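Local coordinates for protein putative histidinol-phosphate aminotransferase (Burkholderia pseudomallei, PDB 3P1T) that probably transfers the amino group between L-histidinol phosphate and 2-oxoglutarate with pyridoxal 5'-phosphate as cofactor, a step of histidine biosynthesis, at residues A256-V261 with S274-F279. Numbering follows the deposited sequence.
Sequences AQRRRV and SSEANF. With EDO (1,2-ethanediol), chain G; SO4 (sulfate ion), chain E.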
loop_
_atom_site.group_PDB
_atom_site.type_symbol
_atom_site.label_atom_id
_atom_site.label_comp_id
_atom_site.label_asym_id
_atom_site.label_seq_id
_atom_site.Cartn_x
_atom_site.Cartn_y
_atom_site.Cartn_z
ATOM N N ALA A 256 -27.467 5.954 -18.489
ATOM C CA ALA A 256 -28.146 6.653 -19.590
ATOM C C ALA A 256 -27.225 6.801 -20.808
ATOM O O ALA A 256 -27.682 6.597 -21.936
ATOM C CB ALA A 256 -28.626 8.023 -19.131
ATOM N N GLN A 257 -25.935 7.151 -20.581
ATOM C CA GLN A 257 -24.945 7.302 -21.648
ATOM C C GLN A 257 -24.561 5.922 -22.223
ATOM O O GLN A 257 -24.358 5.825 -23.440
ATOM C CB GLN A 257 -23.710 8.061 -21.166
ATOM C CG GLN A 257 -23.919 9.557 -20.989
ATOM C CD GLN A 257 -24.184 10.269 -22.296
ATOM O OE1 GLN A 257 -23.368 10.253 -23.228
ATOM N NE2 GLN A 257 -25.338 10.920 -22.382
ATOM N N ARG A 258 -24.542 4.855 -21.383
ATOM C CA ARG A 258 -24.294 3.469 -21.830
ATOM C C ARG A 258 -25.414 3.032 -22.806
ATOM O O ARG A 258 -25.141 2.434 -23.851
ATOM C CB ARG A 258 -24.200 2.514 -20.630
ATOM C CG ARG A 258 -23.760 1.088 -20.971
ATOM C CD ARG A 258 -23.694 0.205 -19.728
ATOM N NE ARG A 258 -25.006 -0.001 -19.099
ATOM C CZ ARG A 258 -25.193 -0.425 -17.849
ATOM N NH1 ARG A 258 -24.159 -0.667 -17.060
ATOM N NH2 ARG A 258 -26.419 -0.575 -17.371
ATOM N N ARG A 259 -26.662 3.398 -22.488
ATOM C CA ARG A 259 -27.811 3.095 -23.320
ATOM C C ARG A 259 -27.681 3.862 -24.657
ATOM O O ARG A 259 -27.826 3.238 -25.718
ATOM C CB ARG A 259 -29.110 3.433 -22.563
ATOM C CG ARG A 259 -30.428 3.311 -23.357
ATOM C CD ARG A 259 -30.646 1.978 -24.059
ATOM N NE ARG A 259 -30.717 0.853 -23.137
ATOM C CZ ARG A 259 -30.445 -0.396 -23.480
ATOM N NH1 ARG A 259 -30.044 -0.680 -24.715
ATOM N NH2 ARG A 259 -30.533 -1.369 -22.582
ATOM N N ARG A 260 -27.338 5.173 -24.603
ATOM C CA ARG A 260 -27.139 6.021 -25.783
ATOM C C ARG A 260 -26.048 5.437 -26.695
ATOM O O ARG A 260 -26.312 5.215 -27.872
ATOM C CB ARG A 260 -26.781 7.483 -25.402
ATOM C CG ARG A 260 -26.292 8.312 -26.608
ATOM C CD ARG A 260 -26.273 9.801 -26.397
ATOM N NE ARG A 260 -24.986 10.290 -25.920
ATOM C CZ ARG A 260 -24.143 11.012 -26.652
ATOM N NH1 ARG A 260 -24.446 11.335 -27.907
ATOM N NH2 ARG A 260 -23.003 11.443 -26.127
ATOM N N VAL A 261 -24.842 5.191 -26.153
ATOM C CA VAL A 261 -23.693 4.708 -26.918
ATOM C C VAL A 261 -24.012 3.323 -27.541
ATOM O O VAL A 261 -23.788 3.166 -28.745
ATOM C CB VAL A 261 -22.407 4.682 -26.047
ATOM C CG1 VAL A 261 -21.258 3.976 -26.755
ATOM C CG2 VAL A 261 -21.991 6.097 -25.688
ATOM N N SER A 274 -24.383 -6.646 -24.493
ATOM C CA SER A 274 -25.071 -6.112 -23.320
ATOM C C SER A 274 -24.036 -5.879 -22.209
ATOM O O SER A 274 -22.998 -6.550 -22.203
ATOM C CB SER A 274 -26.177 -7.057 -22.859
ATOM O OG SER A 274 -25.663 -8.293 -22.383
ATOM N N SER A 275 -24.257 -4.877 -21.347
ATOM C CA SER A 275 -23.317 -4.573 -20.275
ATOM C C SER A 275 -24.022 -4.185 -19.022
ATOM O O SER A 275 -25.031 -3.470 -19.076
ATOM C CB SER A 275 -22.367 -3.446 -20.669
ATOM O OG SER A 275 -21.435 -3.187 -19.625
ATOM N N GLU A 276 -23.433 -4.593 -17.880
ATOM C CA GLU A 276 -23.880 -4.265 -16.531
ATOM C C GLU A 276 -22.827 -3.400 -15.836
ATOM O O GLU A 276 -22.960 -3.096 -14.662
ATOM C CB GLU A 276 -24.153 -5.550 -15.749
ATOM C CG GLU A 276 -25.444 -6.238 -16.126
ATOM C CD GLU A 276 -26.638 -5.598 -15.464
ATOM O OE1 GLU A 276 -26.941 -5.983 -14.312
ATOM O OE2 GLU A 276 -27.249 -4.691 -16.075
ATOM N N ALA A 277 -21.787 -2.994 -16.567
ATOM C CA ALA A 277 -20.691 -2.171 -16.036
ATOM C C ALA A 277 -20.674 -0.789 -16.729
ATOM O O ALA A 277 -21.619 -0.489 -17.443
ATOM C CB ALA A 277 -19.376 -2.892 -16.227
ATOM N N ASN A 278 -19.624 0.039 -16.530
ATOM C CA ASN A 278 -19.517 1.393 -17.094
ATOM C C ASN A 278 -18.794 1.415 -18.460
ATOM O O ASN A 278 -18.122 2.392 -18.799
ATOM C CB ASN A 278 -18.770 2.311 -16.101
ATOM C CG ASN A 278 -17.404 1.843 -15.672
ATOM O OD1 ASN A 278 -17.006 0.683 -15.851
ATOM N ND2 ASN A 278 -16.677 2.730 -15.033
ATOM N N PHE A 279 -18.973 0.368 -19.260
ATOM C CA PHE A 279 -18.325 0.232 -20.559
ATOM C C PHE A 279 -19.137 -0.677 -21.449
ATOM O O PHE A 279 -20.055 -1.323 -20.950
ATOM C CB PHE A 279 -16.891 -0.332 -20.383
ATOM C CG PHE A 279 -16.822 -1.662 -19.666
ATOM C CD1 PHE A 279 -17.160 -2.842 -20.319
ATOM C CD2 PHE A 279 -16.439 -1.731 -18.337
ATOM C CE1 PHE A 279 -17.146 -4.062 -19.642
ATOM C CE2 PHE A 279 -16.386 -2.960 -17.673
ATOM C CZ PHE A 279 -16.738 -4.114 -18.328
HETATM C C1 EDO G . -27.298 -1.241 -21.264
HETATM O O1 EDO G . -26.554 -1.056 -22.485
HETATM C C2 EDO G . -27.302 -2.732 -20.881
HETATM O O2 EDO G . -27.814 -3.009 -19.556
HETATM S S SO4 E . -28.912 -4.409 -24.120
HETATM O O1 SO4 E . -28.851 -5.832 -24.451
HETATM O O2 SO4 E . -29.703 -4.249 -22.870
HETATM O O3 SO4 E . -29.571 -3.707 -25.221
HETATM O O4 SO4 E . -27.542 -3.849 -23.963
HETATM O O HOH W 1 -27.494 -1.849 -15.175
#
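Where the long helix 244-267 passes segment 274-279, a loop that runs into strand 279-283, Arg-258 hydrogen-bonds one loop carbonyl and lays its guanidinium over another. Its side chain leaves the helix extended, CG anti to the backbone N (chi1 -172°), and bends only at chi3, which lays the guanidinium across the loop. Arg-258 NH1 donates to Ala-277 O (2.6 Å, N-H...O 160°); the oxygen lies in the guanidinium plane, although the donor is tilted from the carbonyl plane. Ser-275 O instead sits over the centre of one guanidinium face, 3.3 Å from Arg-258 CZ; the attraction is probably that of a carbonyl dipole for the positive charge. Arg-258 NH1 also bonds Tyr-176 O, so that two carbonyls grip this nitrogen. At the edge a water accepts from Arg-258 NH2 (2.8 Å) and donates to Glu-276 OE2, also bonded to Ser-178 OG. Within the loop, Ser-275 OG accepts from Ala-277 N (3.1 Å), an ST turn, and donates to Phe-279 O (2.7 Å). Arg-259 NH1 and NH2 each donate to a sulfate, probably from the crystallisation liquor; NH1 also salt-bridges Asp-263. The contact thus joins helix 244-267 to the lead-in of an outermost strand of the four-stranded mixed sheet, consistent with the small domain of class I and II aminotransferases.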